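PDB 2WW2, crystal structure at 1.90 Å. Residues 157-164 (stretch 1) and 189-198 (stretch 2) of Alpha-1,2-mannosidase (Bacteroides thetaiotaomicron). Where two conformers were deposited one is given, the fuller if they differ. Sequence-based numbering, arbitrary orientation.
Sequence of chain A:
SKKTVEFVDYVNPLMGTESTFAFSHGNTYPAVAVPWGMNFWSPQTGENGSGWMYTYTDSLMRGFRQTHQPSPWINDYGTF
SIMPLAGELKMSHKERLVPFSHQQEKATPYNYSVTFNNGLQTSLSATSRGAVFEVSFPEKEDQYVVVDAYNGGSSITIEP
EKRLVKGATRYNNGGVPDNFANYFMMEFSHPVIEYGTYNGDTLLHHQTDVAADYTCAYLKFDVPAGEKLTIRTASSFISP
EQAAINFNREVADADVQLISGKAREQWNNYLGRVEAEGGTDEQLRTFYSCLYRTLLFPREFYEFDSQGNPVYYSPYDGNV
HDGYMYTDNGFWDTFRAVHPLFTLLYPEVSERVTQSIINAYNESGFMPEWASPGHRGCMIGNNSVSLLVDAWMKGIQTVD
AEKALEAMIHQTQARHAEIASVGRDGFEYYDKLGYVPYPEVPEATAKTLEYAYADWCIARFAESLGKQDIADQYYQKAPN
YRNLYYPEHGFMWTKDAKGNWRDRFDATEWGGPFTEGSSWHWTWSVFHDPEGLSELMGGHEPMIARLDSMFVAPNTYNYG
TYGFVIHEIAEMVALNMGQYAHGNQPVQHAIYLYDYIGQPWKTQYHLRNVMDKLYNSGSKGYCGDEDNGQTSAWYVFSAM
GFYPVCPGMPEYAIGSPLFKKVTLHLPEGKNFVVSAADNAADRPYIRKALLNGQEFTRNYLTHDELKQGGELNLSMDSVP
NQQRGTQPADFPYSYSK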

# COMPACT_ATOMS: atom_id res chain seq x y z
N THR A 157 25.53 -44.96 24.69
CA THR A 157 25.82 -46.28 25.24
C THR A 157 24.56 -46.85 25.87
O THR A 157 23.85 -46.16 26.59
N ILE A 158 24.26 -48.10 25.57
CA ILE A 158 23.08 -48.76 26.12
C ILE A 158 23.54 -49.78 27.14
O ILE A 158 24.52 -50.48 26.91
N GLU A 159 22.84 -49.87 28.26
CA GLU A 159 23.08 -50.92 29.24
C GLU A 159 21.75 -51.63 29.45
O GLU A 159 21.04 -51.36 30.40
N PRO A 160 21.42 -52.54 28.52
CA PRO A 160 20.08 -53.12 28.47
C PRO A 160 19.70 -53.79 29.78
O PRO A 160 18.56 -53.65 30.25
N GLU A 161 20.65 -54.49 30.39
CA GLU A 161 20.36 -55.19 31.65
C GLU A 161 20.01 -54.21 32.78
O GLU A 161 19.24 -54.55 33.68
N LYS A 162 20.54 -52.99 32.73
CA LYS A 162 20.18 -51.97 33.71
C LYS A 162 19.04 -51.07 33.22
O LYS A 162 18.60 -50.16 33.93
N ARG A 163 18.57 -51.31 32.00
CA ARG A 163 17.50 -50.48 31.43
C ARG A 163 17.92 -49.02 31.33
O ARG A 163 17.08 -48.13 31.45
N LEU A 164 19.22 -48.78 31.11
CA LEU A 164 19.76 -47.43 31.05
C LEU A 164 20.29 -47.09 29.67
O LEU A 164 20.83 -47.96 28.98
N SER A 189 11.31 -48.21 32.48
CA SER A 189 10.68 -48.96 33.56
C SER A 189 10.61 -50.46 33.27
O SER A 189 10.48 -51.27 34.19
N HIS A 190 10.67 -50.84 32.00
CA HIS A 190 10.43 -52.23 31.61
C HIS A 190 11.66 -52.82 30.94
O HIS A 190 12.50 -52.08 30.43
N PRO A 191 11.79 -54.16 30.96
CA PRO A 191 12.94 -54.84 30.37
C PRO A 191 13.13 -54.50 28.90
O PRO A 191 12.16 -54.45 28.13
N VAL A 192 14.39 -54.31 28.54
CA VAL A 192 14.79 -54.05 27.17
C VAL A 192 15.04 -55.39 26.49
O VAL A 192 16.04 -56.04 26.76
N ILE A 193 14.13 -55.80 25.62
CA ILE A 193 14.18 -57.12 24.99
C ILE A 193 15.19 -57.19 23.85
O ILE A 193 15.93 -58.17 23.74
N GLU A 194 15.20 -56.16 23.00
CA GLU A 194 16.20 -56.05 21.92
C GLU A 194 16.67 -54.60 21.84
O GLU A 194 16.03 -53.70 22.37
N TYR A 195 17.82 -54.37 21.20
CA TYR A 195 18.41 -53.04 21.20
C TYR A 195 19.45 -52.99 20.09
O TYR A 195 19.86 -54.03 19.55
N GLY A 196 19.86 -51.79 19.72
CA GLY A 196 20.89 -51.63 18.70
C GLY A 196 21.26 -50.18 18.51
O GLY A 196 20.64 -49.28 19.09
N THR A 197 22.28 -49.94 17.71
CA THR A 197 22.74 -48.59 17.49
C THR A 197 22.73 -48.28 16.01
O THR A 197 22.63 -49.18 15.18
N TYR A 198 22.86 -47.01 15.68
CA TYR A 198 22.86 -46.55 14.30
C TYR A 198 23.87 -45.43 14.25
O TYR A 198 23.89 -44.57 15.14

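Two segments of a chain can pack closely without a single direct hydrogen bond between them, provided that apolar side chains supply the contact and water serves the backbone groups left over. Residues 157-164 and 189-198 of this mannosidase illustrate the principle. The strands 157-159 and 194-198 run nearly antiparallel, at 172°, but their axes approach no closer than 8.4 Å, a separation that leaves room for side chains between them. About 400 Å² is buried in all, and Arg163, Pro160 and Ile158 account for most of the share contributed by the first stretch.

Pro160 is the centre of the contact. Its CA-to-CB bond points toward the second stretch, and its ring, puckered C-gamma endo, lies over one face of Tyr195. Pro160 CG sits 3.9 Å from the centroid of the Tyr195 ring and only 16° off the ring normal, a CH-pi arrangement in which a C-H group of the proline ring meets the aromatic electron cloud; Pro160 CB also comes within 3.6 Å of Tyr195 CE2. The tyrosine, with chi1 at 40° (p) and chi2 at 87°, presents its ring to this contact. Val192, a t rotamer that likewise points in, adds its CG1 at 4.1 Å from Pro160 CB. Here the backbones are also near, with the CA atoms of Pro160 and Val192 5.5 Å apart, and a water bridges them: it donates to Pro160 O at 2.6 Å and accepts from Val192 N at 2.9 Å. The polar link is thus made through solvent, beside the apolar one.

Ile158, buried and in the m, t conformation, extends the apolar surface along the strand. Ile158 CD1 reaches Tyr195 CB at 4.1 Å and lies 3.6 Å from Gly196 O, with Thr197 CG2 a little farther off. The alternation expected of a strand is evident in its neighbours: Thr157 and Glu159 point away, and the carboxylate of Glu159 is engaged within its own stretch, where Lys162 NZ donates to Glu159 OE2 at 2.8 Å in a salt bridge.

Arg163 loses the most surface, although its CA-to-CB bond points sideways. The m, t, m course of its side chain brings the far end nearer the second stretch, where Arg163 CD packs 3.5 Å from His190 O. Arg163 NH1 lies 3.8 Å from Ser189 O, which is oblique to the guanidinium, and finds its hydrogen bond just outside the stretches. A long charged side chain can therefore cover a neighbouring segment largely by packing.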

# COMPACT_ATOMS: atom_id res chain seq x y z
CB THR A 157 26.96 -46.22 26.28
OG1 THR A 157 28.15 -45.73 25.66
CG2 THR A 157 27.24 -47.60 26.86
CB ILE A 158 22.31 -49.54 25.03
CG1 ILE A 158 22.04 -48.66 23.81
CG2 ILE A 158 20.99 -50.14 25.62
CD1 ILE A 158 21.38 -49.41 22.66
CB GLU A 159 23.61 -50.33 30.54
CG GLU A 159 24.94 -49.59 30.35
CD GLU A 159 25.49 -49.04 31.64
OE1 GLU A 159 25.22 -47.86 31.97
OE2 GLU A 159 26.19 -49.78 32.36
CB PRO A 160 20.17 -54.16 27.33
CG PRO A 160 21.64 -54.35 27.05
CD PRO A 160 22.34 -53.10 27.51
CB GLU A 161 21.50 -56.17 32.04
CG GLU A 161 22.78 -55.53 32.60
CD GLU A 161 23.59 -54.71 31.57
OE1 GLU A 161 23.22 -54.66 30.38
OE2 GLU A 161 24.61 -54.11 31.97
CB LYS A 162 21.39 -51.10 34.06
CG LYS A 162 22.58 -51.85 34.62
CD LYS A 162 23.40 -50.95 35.51
CE LYS A 162 24.77 -51.54 35.77
NZ LYS A 162 25.60 -51.36 34.54
CB ARG A 163 16.23 -50.60 32.27
CG ARG A 163 15.64 -52.02 32.31
CD ARG A 163 14.48 -52.09 33.30
NE ARG A 163 14.99 -52.10 34.67
CZ ARG A 163 14.71 -51.19 35.61
NH1 ARG A 163 13.89 -50.17 35.35
NH2 ARG A 163 15.24 -51.33 36.82
CB LEU A 164 20.93 -47.25 32.05
CG LEU A 164 20.63 -47.30 33.55
CD1 LEU A 164 21.93 -47.12 34.37
CD2 LEU A 164 19.58 -46.25 33.92
CB SER A 189 9.27 -48.41 33.82
OG SER A 189 8.48 -48.51 32.64
CB HIS A 190 9.22 -52.29 30.67
CG HIS A 190 7.90 -52.20 31.38
ND1 HIS A 190 7.40 -51.01 31.86
CD2 HIS A 190 6.98 -53.15 31.67
CE1 HIS A 190 6.23 -51.23 32.44
NE2 HIS A 190 5.95 -52.52 32.33
CB PRO A 191 12.56 -56.32 30.48
CG PRO A 191 11.60 -56.39 31.63
CD PRO A 191 10.85 -55.10 31.62
CB VAL A 192 16.07 -53.20 27.14
CG1 VAL A 192 16.57 -53.00 25.71
CG2 VAL A 192 15.83 -51.85 27.83
CB ILE A 193 12.80 -57.51 24.44
CG1 ILE A 193 11.74 -57.35 25.53
CG2 ILE A 193 12.81 -58.94 23.90
CD1 ILE A 193 12.10 -58.03 26.84
CB GLU A 194 15.62 -56.54 20.57
CG GLU A 194 15.15 -58.00 20.62
CD GLU A 194 14.40 -58.45 19.37
OE1 GLU A 194 14.61 -57.87 18.29
OE2 GLU A 194 13.59 -59.40 19.48
CB TYR A 195 19.08 -52.76 22.55
CG TYR A 195 19.78 -54.02 23.06
CD1 TYR A 195 21.08 -54.30 22.69
CD2 TYR A 195 19.10 -54.94 23.86
CE1 TYR A 195 21.71 -55.46 23.12
CE2 TYR A 195 19.71 -56.11 24.29
CZ TYR A 195 21.02 -56.36 23.92
OH TYR A 195 21.64 -57.52 24.35
CB THR A 197 24.15 -48.37 18.05
OG1 THR A 197 25.02 -49.40 17.57
CG2 THR A 197 24.12 -48.40 19.57
CB TYR A 198 21.45 -46.04 13.94
CG TYR A 198 21.30 -45.29 12.63
CD1 TYR A 198 21.20 -45.97 11.42
CD2 TYR A 198 21.17 -43.90 12.62
CE1 TYR A 198 21.04 -45.28 10.22
CE2 TYR A 198 21.01 -43.20 11.44
CZ TYR A 198 20.94 -43.89 10.25
OH TYR A 198 20.78 -43.20 9.08
O HOH W 1 16.41 -55.16 30.46